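Local structure of tyrosine--tRNA ligase (Archaeoglobus fulgidus, 2CYB) at residues I66-D72 and A107-S113; A163-H168 and L191-Y196; V267-D271 and Q294-L300. The protein binds tyrosine and probably activates it with ATP to Tyr-AMP before transferring it to the acceptor end of tRNA(Tyr). The contacts are given in a common frame with arbitrary orientation. Numbering follows the deposited sequence.

Interaction 1: I66-D72 and A107-S113; sequences IIVLLAD and AKFVLGS. With TYR (tyrosine), chain C.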
loop_
_atom_site.group_PDB
_atom_site.type_symbol
_atom_site.label_atom_id
_atom_site.label_comp_id
_atom_site.label_asym_id
_atom_site.label_seq_id
_atom_site.Cartn_x
_atom_site.Cartn_y
_atom_site.Cartn_z
ATOM N N ILE A 66 18.808 18.274 -14.390
ATOM C CA ILE A 66 18.643 16.824 -14.338
ATOM C C ILE A 66 18.697 16.198 -12.957
ATOM O O ILE A 66 19.605 16.463 -12.167
ATOM C CB ILE A 66 19.709 16.108 -15.206
ATOM C CG1 ILE A 66 19.630 16.597 -16.653
ATOM C CG2 ILE A 66 19.503 14.597 -15.148
ATOM C CD1 ILE A 66 18.297 16.360 -17.319
ATOM N N ILE A 67 17.713 15.353 -12.670
ATOM C CA ILE A 67 17.681 14.644 -11.403
ATOM C C ILE A 67 17.702 13.148 -11.693
ATOM O O ILE A 67 16.981 12.669 -12.568
ATOM C CB ILE A 67 16.403 14.947 -10.595
ATOM C CG1 ILE A 67 16.371 16.422 -10.198
ATOM C CG2 ILE A 67 16.356 14.064 -9.350
ATOM C CD1 ILE A 67 15.167 16.790 -9.360
ATOM N N VAL A 68 18.548 12.418 -10.980
ATOM C CA VAL A 68 18.606 10.973 -11.134
ATOM C C VAL A 68 18.148 10.407 -9.804
ATOM O O VAL A 68 18.790 10.617 -8.777
ATOM C CB VAL A 68 20.026 10.460 -11.412
ATOM C CG1 VAL A 68 20.037 8.927 -11.408
ATOM C CG2 VAL A 68 20.513 10.978 -12.755
ATOM N N LEU A 69 17.025 9.701 -9.821
ATOM C CA LEU A 69 16.500 9.111 -8.598
ATOM C C LEU A 69 16.942 7.667 -8.434
ATOM O O LEU A 69 16.616 6.801 -9.255
ATOM C CB LEU A 69 14.966 9.172 -8.581
ATOM C CG LEU A 69 14.291 8.410 -7.427
ATOM C CD1 LEU A 69 14.654 9.054 -6.091
ATOM C CD2 LEU A 69 12.785 8.422 -7.628
ATOM N N LEU A 70 17.713 7.421 -7.382
ATOM C CA LEU A 70 18.150 6.077 -7.055
ATOM C C LEU A 70 16.993 5.649 -6.147
ATOM O O LEU A 70 16.968 5.958 -4.959
ATOM C CB LEU A 70 19.478 6.124 -6.297
ATOM C CG LEU A 70 20.638 6.708 -7.126
ATOM C CD1 LEU A 70 21.787 7.122 -6.226
ATOM C CD2 LEU A 70 21.106 5.681 -8.135
ATOM N N ALA A 71 16.016 4.966 -6.735
ATOM C CA ALA A 71 14.816 4.551 -6.016
ATOM C C ALA A 71 15.001 3.318 -5.150
ATOM O O ALA A 71 14.503 2.245 -5.481
ATOM C CB ALA A 71 13.674 4.321 -7.029
ATOM N N ASP A 72 15.686 3.470 -4.017
ATOM C CA ASP A 72 15.942 2.337 -3.143
ATOM C C ASP A 72 14.698 1.720 -2.513
ATOM O O ASP A 72 14.618 0.507 -2.384
ATOM C CB ASP A 72 16.953 2.711 -2.040
ATOM C CG ASP A 72 16.565 3.967 -1.273
ATOM O OD1 ASP A 72 17.184 4.213 -0.216
ATOM O OD2 ASP A 72 15.670 4.719 -1.718
ATOM N N ALA A 107 24.133 16.597 -13.190
ATOM C CA ALA A 107 22.964 15.917 -12.641
ATOM C C ALA A 107 22.984 15.815 -11.115
ATOM O O ALA A 107 24.042 15.671 -10.504
ATOM C CB ALA A 107 22.853 14.526 -13.251
ATOM N N LYS A 108 21.799 15.878 -10.513
ATOM C CA LYS A 108 21.653 15.786 -9.063
ATOM C C LYS A 108 21.115 14.412 -8.685
ATOM O O LYS A 108 20.004 14.048 -9.077
ATOM C CB LYS A 108 20.686 16.863 -8.566
ATOM C CG LYS A 108 20.450 16.860 -7.057
ATOM C CD LYS A 108 19.495 17.980 -6.655
ATOM C CE LYS A 108 19.419 18.158 -5.147
ATOM N NZ LYS A 108 18.894 16.949 -4.459
ATOM N N PHE A 109 21.898 13.650 -7.926
ATOM C CA PHE A 109 21.470 12.327 -7.501
ATOM C C PHE A 109 20.693 12.404 -6.194
ATOM O O PHE A 109 21.106 13.078 -5.246
ATOM C CB PHE A 109 22.672 11.388 -7.344
ATOM C CG PHE A 109 23.351 11.056 -8.645
ATOM C CD1 PHE A 109 24.159 11.990 -9.284
ATOM C CD2 PHE A 109 23.138 9.823 -9.258
ATOM C CE1 PHE A 109 24.741 11.707 -10.516
ATOM C CE2 PHE A 109 23.712 9.527 -10.489
ATOM C CZ PHE A 109 24.515 10.469 -11.123
ATOM N N VAL A 110 19.553 11.720 -6.159
ATOM C CA VAL A 110 18.704 11.697 -4.973
ATOM C C VAL A 110 18.370 10.260 -4.585
ATOM O O VAL A 110 18.103 9.414 -5.444
ATOM C CB VAL A 110 17.380 12.471 -5.221
ATOM C CG1 VAL A 110 16.435 12.312 -4.031
ATOM C CG2 VAL A 110 17.678 13.942 -5.449
ATOM N N LEU A 111 18.418 9.979 -3.288
ATOM C CA LEU A 111 18.073 8.655 -2.785
ATOM C C LEU A 111 16.609 8.733 -2.360
ATOM O O LEU A 111 16.226 9.614 -1.592
ATOM C CB LEU A 111 18.934 8.281 -1.573
ATOM C CG LEU A 111 19.835 7.044 -1.645
ATOM C CD1 LEU A 111 20.431 6.794 -0.266
ATOM C CD2 LEU A 111 19.056 5.820 -2.097
ATOM N N GLY A 112 15.787 7.825 -2.870
ATOM C CA GLY A 112 14.379 7.838 -2.510
ATOM C C GLY A 112 14.141 7.930 -1.009
ATOM O O GLY A 112 13.328 8.741 -0.559
ATOM N N SER A 113 14.848 7.113 -0.238
ATOM C CA SER A 113 14.679 7.118 1.213
ATOM C C SER A 113 14.915 8.494 1.845
ATOM O O SER A 113 14.553 8.716 2.997
ATOM C CB SER A 113 15.601 6.076 1.858
ATOM O OG SER A 113 16.937 6.198 1.398
HETATM N N TYR C . 9.589 2.080 -12.340
HETATM C CA TYR C . 10.965 2.341 -12.832
HETATM C C TYR C . 11.544 1.109 -13.523
HETATM O O TYR C . 12.694 1.189 -13.983
HETATM C CB TYR C . 11.851 2.771 -11.659
HETATM C CG TYR C . 11.365 4.060 -11.039
HETATM C CD1 TYR C . 11.046 4.139 -9.683
HETATM C CD2 TYR C . 11.220 5.209 -11.826
HETATM C CE1 TYR C . 10.595 5.345 -9.120
HETATM C CE2 TYR C . 10.776 6.402 -11.283
HETATM C CZ TYR C . 10.467 6.469 -9.931
HETATM O OH TYR C . 10.048 7.665 -9.404
HETATM O OXT TYR C . 10.832 0.086 -13.609
#

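Interaction 2: A163-H168 and L191-Y196; sequences ALDIAH and LPRLGY. With TYR (tyrosine), chain C.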
loop_
_atom_site.group_PDB
_atom_site.type_symbol
_atom_site.label_atom_id
_atom_site.label_comp_id
_atom_site.label_asym_id
_atom_site.label_seq_id
_atom_site.Cartn_x
_atom_site.Cartn_y
_atom_site.Cartn_z
ATOM N N ALA A 163 4.553 8.005 -9.051
ATOM C CA ALA A 163 3.822 9.187 -9.492
ATOM C C ALA A 163 4.130 10.347 -8.549
ATOM O O ALA A 163 4.364 11.467 -8.997
ATOM C CB ALA A 163 2.324 8.908 -9.517
ATOM N N LEU A 164 4.142 10.079 -7.246
ATOM C CA LEU A 164 4.442 11.130 -6.278
ATOM C C LEU A 164 5.875 11.625 -6.346
ATOM O O LEU A 164 6.155 12.767 -5.962
ATOM C CB LEU A 164 4.127 10.665 -4.857
ATOM C CG LEU A 164 2.631 10.652 -4.536
ATOM C CD1 LEU A 164 2.399 9.961 -3.187
ATOM C CD2 LEU A 164 2.102 12.098 -4.525
ATOM N N ASP A 165 6.793 10.786 -6.823
ATOM C CA ASP A 165 8.186 11.216 -6.935
ATOM C C ASP A 165 8.277 12.392 -7.901
ATOM O O ASP A 165 9.076 13.301 -7.702
ATOM C CB ASP A 165 9.074 10.082 -7.453
ATOM C CG ASP A 165 9.268 8.991 -6.437
ATOM O OD1 ASP A 165 9.561 7.856 -6.858
ATOM O OD2 ASP A 165 9.143 9.269 -5.222
ATOM N N ILE A 166 7.453 12.367 -8.946
ATOM C CA ILE A 166 7.451 13.434 -9.940
ATOM C C ILE A 166 7.130 14.771 -9.264
ATOM O O ILE A 166 7.835 15.766 -9.454
ATOM C CB ILE A 166 6.409 13.153 -11.053
ATOM C CG1 ILE A 166 6.827 11.910 -11.854
ATOM C CG2 ILE A 166 6.288 14.360 -11.974
ATOM C CD1 ILE A 166 5.746 11.387 -12.773
ATOM N N ALA A 167 6.080 14.780 -8.451
ATOM C CA ALA A 167 5.674 15.998 -7.751
ATOM C C ALA A 167 6.661 16.434 -6.674
ATOM O O ALA A 167 7.024 17.607 -6.596
ATOM C CB ALA A 167 4.304 15.802 -7.130
ATOM N N HIS A 168 7.096 15.498 -5.840
ATOM C CA HIS A 168 8.014 15.843 -4.764
ATOM C C HIS A 168 9.424 16.229 -5.196
ATOM O O HIS A 168 10.138 16.887 -4.439
ATOM C CB HIS A 168 8.041 14.717 -3.728
ATOM C CG HIS A 168 6.816 14.679 -2.865
ATOM N ND1 HIS A 168 6.817 15.095 -1.553
ATOM C CD2 HIS A 168 5.538 14.332 -3.150
ATOM C CE1 HIS A 168 5.591 15.008 -1.064
ATOM N NE2 HIS A 168 4.796 14.547 -2.014
ATOM N N LEU A 191 -2.187 13.247 -9.943
ATOM C CA LEU A 191 -1.429 14.310 -9.292
ATOM C C LEU A 191 -2.205 15.620 -9.148
ATOM O O LEU A 191 -2.115 16.278 -8.116
ATOM C CB LEU A 191 -0.104 14.563 -10.010
ATOM C CG LEU A 191 0.933 13.439 -9.838
ATOM C CD1 LEU A 191 2.249 13.862 -10.444
ATOM C CD2 LEU A 191 1.121 13.126 -8.362
ATOM N N PRO A 192 -2.987 16.007 -10.168
ATOM C CA PRO A 192 -3.724 17.264 -10.010
ATOM C C PRO A 192 -4.701 17.212 -8.832
ATOM O O PRO A 192 -4.960 18.231 -8.194
ATOM C CB PRO A 192 -4.440 17.418 -11.351
ATOM C CG PRO A 192 -3.506 16.733 -12.320
ATOM C CD PRO A 192 -3.134 15.482 -11.541
ATOM N N ARG A 193 -5.231 16.024 -8.546
ATOM C CA ARG A 193 -6.178 15.862 -7.450
ATOM C C ARG A 193 -5.509 16.112 -6.106
ATOM O O ARG A 193 -6.186 16.331 -5.099
ATOM C CB ARG A 193 -6.795 14.467 -7.471
ATOM C CG ARG A 193 -7.614 14.168 -8.716
ATOM C CD ARG A 193 -8.873 15.017 -8.779
ATOM N NE ARG A 193 -9.731 14.622 -9.894
ATOM C CZ ARG A 193 -10.992 15.004 -10.038
ATOM N NH1 ARG A 193 -11.558 15.797 -9.131
ATOM N NH2 ARG A 193 -11.695 14.579 -11.084
ATOM N N LEU A 194 -4.180 16.075 -6.091
ATOM C CA LEU A 194 -3.438 16.321 -4.867
ATOM C C LEU A 194 -2.804 17.703 -4.897
ATOM O O LEU A 194 -1.952 18.028 -4.074
ATOM C CB LEU A 194 -2.365 15.242 -4.664
ATOM C CG LEU A 194 -2.873 13.935 -4.035
ATOM C CD1 LEU A 194 -3.900 13.278 -4.936
ATOM C CD2 LEU A 194 -1.707 12.991 -3.797
ATOM N N GLY A 195 -3.223 18.514 -5.862
ATOM C CA GLY A 195 -2.692 19.858 -5.973
ATOM C C GLY A 195 -1.360 19.980 -6.691
ATOM O O GLY A 195 -0.666 20.980 -6.521
ATOM N N TYR A 196 -0.984 18.974 -7.478
ATOM C CA TYR A 196 0.276 19.028 -8.212
ATOM C C TYR A 196 0.012 19.080 -9.712
ATOM O O TYR A 196 -1.047 18.675 -10.175
ATOM C CB TYR A 196 1.141 17.810 -7.888
ATOM C CG TYR A 196 1.456 17.664 -6.418
ATOM C CD1 TYR A 196 0.968 16.580 -5.689
ATOM C CD2 TYR A 196 2.256 18.595 -5.761
ATOM C CE1 TYR A 196 1.272 16.423 -4.341
ATOM C CE2 TYR A 196 2.566 18.451 -4.405
ATOM C CZ TYR A 196 2.070 17.360 -3.706
ATOM O OH TYR A 196 2.378 17.200 -2.378
HETATM N N TYR C . 9.589 2.080 -12.340
HETATM C CA TYR C . 10.965 2.341 -12.832
HETATM C C TYR C . 11.544 1.109 -13.523
HETATM O O TYR C . 12.694 1.189 -13.983
HETATM C CB TYR C . 11.851 2.771 -11.659
HETATM C CG TYR C . 11.365 4.060 -11.039
HETATM C CD1 TYR C . 11.046 4.139 -9.683
HETATM C CD2 TYR C . 11.220 5.209 -11.826
HETATM C CE1 TYR C . 10.595 5.345 -9.120
HETATM C CE2 TYR C . 10.776 6.402 -11.283
HETATM C CZ TYR C . 10.467 6.469 -9.931
HETATM O OH TYR C . 10.048 7.665 -9.404
HETATM O OXT TYR C . 10.832 0.086 -13.609
#

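Interaction 3: V267-D271 and Q294-L300; sequences VVERD and QLHPLDL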
loop_
_atom_site.group_PDB
_atom_site.type_symbol
_atom_site.label_atom_id
_atom_site.label_comp_id
_atom_site.label_asym_id
_atom_site.label_seq_id
_atom_site.Cartn_x
_atom_site.Cartn_y
_atom_site.Cartn_z
ATOM N N VAL A 267 32.631 4.683 -37.984
ATOM C CA VAL A 267 33.454 4.195 -39.073
ATOM C C VAL A 267 33.390 2.672 -39.064
ATOM O O VAL A 267 33.663 2.032 -38.048
ATOM C CB VAL A 267 34.923 4.639 -38.900
ATOM C CG1 VAL A 267 35.786 4.043 -40.000
ATOM C CG2 VAL A 267 35.012 6.154 -38.926
ATOM N N VAL A 268 33.009 2.097 -40.194
ATOM C CA VAL A 268 32.925 0.654 -40.318
ATOM C C VAL A 268 34.080 0.202 -41.202
ATOM O O VAL A 268 34.012 0.301 -42.428
ATOM C CB VAL A 268 31.594 0.238 -40.959
ATOM C CG1 VAL A 268 31.525 -1.269 -41.105
ATOM C CG2 VAL A 268 30.439 0.744 -40.109
ATOM N N GLU A 269 35.152 -0.273 -40.581
ATOM C CA GLU A 269 36.304 -0.736 -41.347
ATOM C C GLU A 269 35.913 -2.035 -42.040
ATOM O O GLU A 269 35.248 -2.892 -41.445
ATOM C CB GLU A 269 37.505 -0.968 -40.426
ATOM C CG GLU A 269 37.805 0.199 -39.500
ATOM C CD GLU A 269 39.166 0.097 -38.832
ATOM O OE1 GLU A 269 39.594 -1.027 -38.498
ATOM O OE2 GLU A 269 39.806 1.151 -38.630
ATOM N N ARG A 270 36.310 -2.177 -43.301
ATOM C CA ARG A 270 35.989 -3.377 -44.064
ATOM C C ARG A 270 37.108 -3.698 -45.035
ATOM O O ARG A 270 37.860 -2.816 -45.429
ATOM C CB ARG A 270 34.716 -3.183 -44.890
ATOM C CG ARG A 270 33.459 -2.874 -44.112
ATOM C CD ARG A 270 32.257 -2.821 -45.047
ATOM N NE ARG A 270 32.364 -1.737 -46.023
ATOM C CZ ARG A 270 31.401 -1.398 -46.874
ATOM N NH1 ARG A 270 30.250 -2.058 -46.876
ATOM N NH2 ARG A 270 31.583 -0.388 -47.716
ATOM N N ASP A 271 37.213 -4.962 -45.425
ATOM C CA ASP A 271 38.226 -5.346 -46.399
ATOM C C ASP A 271 37.797 -4.702 -47.710
ATOM O O ASP A 271 36.610 -4.425 -47.915
ATOM C CB ASP A 271 38.278 -6.866 -46.580
ATOM C CG ASP A 271 38.808 -7.582 -45.363
ATOM O OD1 ASP A 271 39.612 -6.981 -44.618
ATOM O OD2 ASP A 271 38.436 -8.758 -45.163
ATOM N N GLN A 294 24.226 -3.097 -48.819
ATOM C CA GLN A 294 25.550 -2.519 -49.019
ATOM C C GLN A 294 26.394 -2.694 -47.761
ATOM O O GLN A 294 27.624 -2.773 -47.828
ATOM C CB GLN A 294 25.447 -1.035 -49.368
ATOM C CG GLN A 294 25.022 -0.762 -50.800
ATOM C CD GLN A 294 25.917 -1.455 -51.811
ATOM O OE1 GLN A 294 25.638 -2.574 -52.244
ATOM N NE2 GLN A 294 27.011 -0.798 -52.177
ATOM N N LEU A 295 25.729 -2.735 -46.610
ATOM C CA LEU A 295 26.420 -2.924 -45.340
ATOM C C LEU A 295 25.986 -4.282 -44.808
ATOM O O LEU A 295 24.801 -4.526 -44.578
ATOM C CB LEU A 295 26.047 -1.822 -44.343
ATOM C CG LEU A 295 26.628 -1.958 -42.932
ATOM C CD1 LEU A 295 28.147 -1.949 -42.976
ATOM C CD2 LEU A 295 26.114 -0.812 -42.076
ATOM N N HIS A 296 26.954 -5.167 -44.618
ATOM C CA HIS A 296 26.674 -6.516 -44.151
ATOM C C HIS A 296 26.784 -6.628 -42.635
ATOM O O HIS A 296 27.623 -5.974 -42.014
ATOM C CB HIS A 296 27.654 -7.493 -44.820
ATOM C CG HIS A 296 27.324 -8.933 -44.596
ATOM N ND1 HIS A 296 27.435 -9.541 -43.362
ATOM C CD2 HIS A 296 26.850 -9.880 -45.441
ATOM C CE1 HIS A 296 27.041 -10.797 -43.457
ATOM N NE2 HIS A 296 26.680 -11.029 -44.708
ATOM N N PRO A 297 25.925 -7.458 -42.023
ATOM C CA PRO A 297 25.892 -7.693 -40.580
ATOM C C PRO A 297 27.266 -7.953 -39.959
ATOM O O PRO A 297 27.580 -7.430 -38.891
ATOM C CB PRO A 297 24.974 -8.900 -40.464
ATOM C CG PRO A 297 23.971 -8.626 -41.506
ATOM C CD PRO A 297 24.818 -8.177 -42.682
ATOM N N LEU A 298 28.095 -8.749 -40.631
ATOM C CA LEU A 298 29.413 -9.066 -40.092
ATOM C C LEU A 298 30.314 -7.861 -39.912
ATOM O O LEU A 298 31.037 -7.761 -38.920
ATOM C CB LEU A 298 30.101 -10.120 -40.966
ATOM C CG LEU A 298 29.400 -11.483 -40.946
ATOM C CD1 LEU A 298 30.004 -12.400 -41.995
ATOM C CD2 LEU A 298 29.523 -12.094 -39.556
ATOM N N ASP A 299 30.279 -6.934 -40.864
ATOM C CA ASP A 299 31.106 -5.744 -40.749
ATOM C C ASP A 299 30.511 -4.807 -39.699
ATOM O O ASP A 299 31.234 -4.227 -38.896
ATOM C CB ASP A 299 31.224 -5.051 -42.110
ATOM C CG ASP A 299 31.906 -5.938 -43.152
ATOM O OD1 ASP A 299 33.009 -6.448 -42.859
ATOM O OD2 ASP A 299 31.345 -6.127 -44.254
ATOM N N LEU A 300 29.192 -4.672 -39.698
ATOM C CA LEU A 300 28.541 -3.810 -38.717
ATOM C C LEU A 300 28.848 -4.303 -37.296
ATOM O O LEU A 300 29.205 -3.516 -36.425
ATOM C CB LEU A 300 27.033 -3.787 -38.946
ATOM C CG LEU A 300 26.246 -2.991 -37.899
ATOM C CD1 LEU A 300 26.789 -1.563 -37.813
ATOM C CD2 LEU A 300 24.777 -2.998 -38.268
HETATM O O HOH W 1 33.889 -3.119 -39.172
HETATM O O HOH W 2 29.506 -4.760 -45.536
HETATM O O HOH W 3 35.516 -6.869 -43.876
#

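Interaction 1: I66-D72 and A107-S113
Side chains alternate between the two faces of this parallel strand pair, and each face has its own relief. On one face the flat ring of Phe109 lies against Val68, whose CB sits 4.2 Å from the ring centroid in a CH-pi contact; Leu70 CD1 fills the space at the ring edge, 4.3 Å from Phe109 CD2. Ala107, small enough to fit between its larger neighbours, brings its CB to 3.9 Å from Ile66 CG2. The helices 47-61 and 83-99 pack on this side. Strands 65-70 and 108-111 are neighbours in the Rossmann-fold sheet of the class I synthetases, joined by a right-handed crossover through helices, with 108-111 at the sheet edge. On the other face Val110 is the bump that meets Ile67 (CG2 to CG2, 4.1 Å) and Leu69 (Val110 CG1 to Leu69 CD1, 4.2 Å), while Leu69 CD2 turns to the bound tyrosine, 3.3 Å from its OH. A backbone ladder runs from Lys108 N to Ile66 O (2.8 Å) as far as Gly112 N to Leu70 O (3.0 Å). Beyond it, the Asp72 carboxylate reaches across to Ser113, OD1 accepting from OG at 2.6 Å and OD2 from N at 2.9 Å.

Interaction 2: A163-H168 and L191-Y196
Leu191, Tyr196 and Ala167 carry most of this contact between the last turns of helix 154-168 and the loop that follows helix 181-190. Leu191 points straight at the helix and spreads its two methyls over it: CD1 touches Ala163 O (3.5 Å) and Ile166 CB (4.3 Å), CD2 meets Leu164 CD2 (4.1 Å), and CD2 lies 4.3 Å from Ala167 CB, with CD1 about as near. Ala167 in turn presents its methyl to the face of the Tyr196 ring, with CB 3.7 Å from the ring centroid, a close CH-pi contact that the short side chain permits. The loop is folded so that both large residues face the helix: Leu191 O accepts from Leu194 N at 2.9 Å and from Tyr196 N at 3.0 Å, and Gly195, with a positive phi, carries the chain round. This packing belongs to the Rossmann-fold catalytic domain, on the outer side of a helix whose inner side lines the amino acid pocket; there Asp165, pointing away from the loop, accepts a 2.6 Å hydrogen bond at OD1 from OH of the bound tyrosine. Beside this packing, His168 NE2 and Tyr196 OH are 3.6 Å apart without bonding to each other; each has Asp124 of helix 119-131 as its hydrogen-bond partner. That helix also flanks Leu164, whose CD2 meets Leu194 CD2 at 4.0 Å.

Interaction 3: V267-D271 and Q294-L300
Gln294 opens the segment with its backbone rather than its side chain: its O accepts a weak hydrogen bond from Arg270 NH1 at 2.9 Å. The guanidinium is also held from the other side of the hairpin, where Arg270 NE donates to Gly276 O. Leu295 follows as the apolar part of the approach, its CD1 lying 3.9 Å from Val268 CG1. At His296 the chain turns into a helix. Its ND1 accepts from Leu298 N at 2.9 Å, making His296 the N-cap, and its backbone N donates at 2.7 Å to the O of a water that also accepts from Arg270 NH1 at 3.1 Å and donates to Asp299 OD2 at 2.6 Å. Pro297 begins the first turn out of reach of 267-271. Asp299, still in the first turn, points back at the strand end. Its carboxylate is linked to Arg270 through that water, while OD2 approaches Arg270 CD at 3.5 Å; a second water donates to Asp299 OD1 at 2.7 Å and accepts from Asp271 N at 3.0 Å. A third donates to Asp299 O at 2.9 Å and to Glu269 O at 2.7 Å, close to where Val268 CG1 packs on Asp299 CB at 3.9 Å. Leu300 turns away from the strand, to Ile251, Leu252 and Phe290 of the surrounding helices. The contact thus docks a two-stranded antiparallel hairpin, 266-268 with 278-280, on the capped start of the C-terminal helix 297-319, in the mainly helical C-terminal region, far from the tyrosine pocket.

From the N terminus, the chain closes three separate loops in series, none nested in or crossing another. Interaction 1 comes first, closing a largely helical excursion between two adjacent strands of the central sheet. Interaction 2 then brings the chain back, after strand 173-177 and helix 181-190, to the end of helix 154-168. These two touch: Leu69 CD2 lies 3.4 Å from Asp165 OD1, and both contacts reach the same bound tyrosine, so sheet and helix meet at the pocket. Interaction 3 closes the last loop, joining a hairpin to the final helix. Its centre is about 40 Å from that of interaction 1 and about 49 Å from that of interaction 2, across the chain's centre.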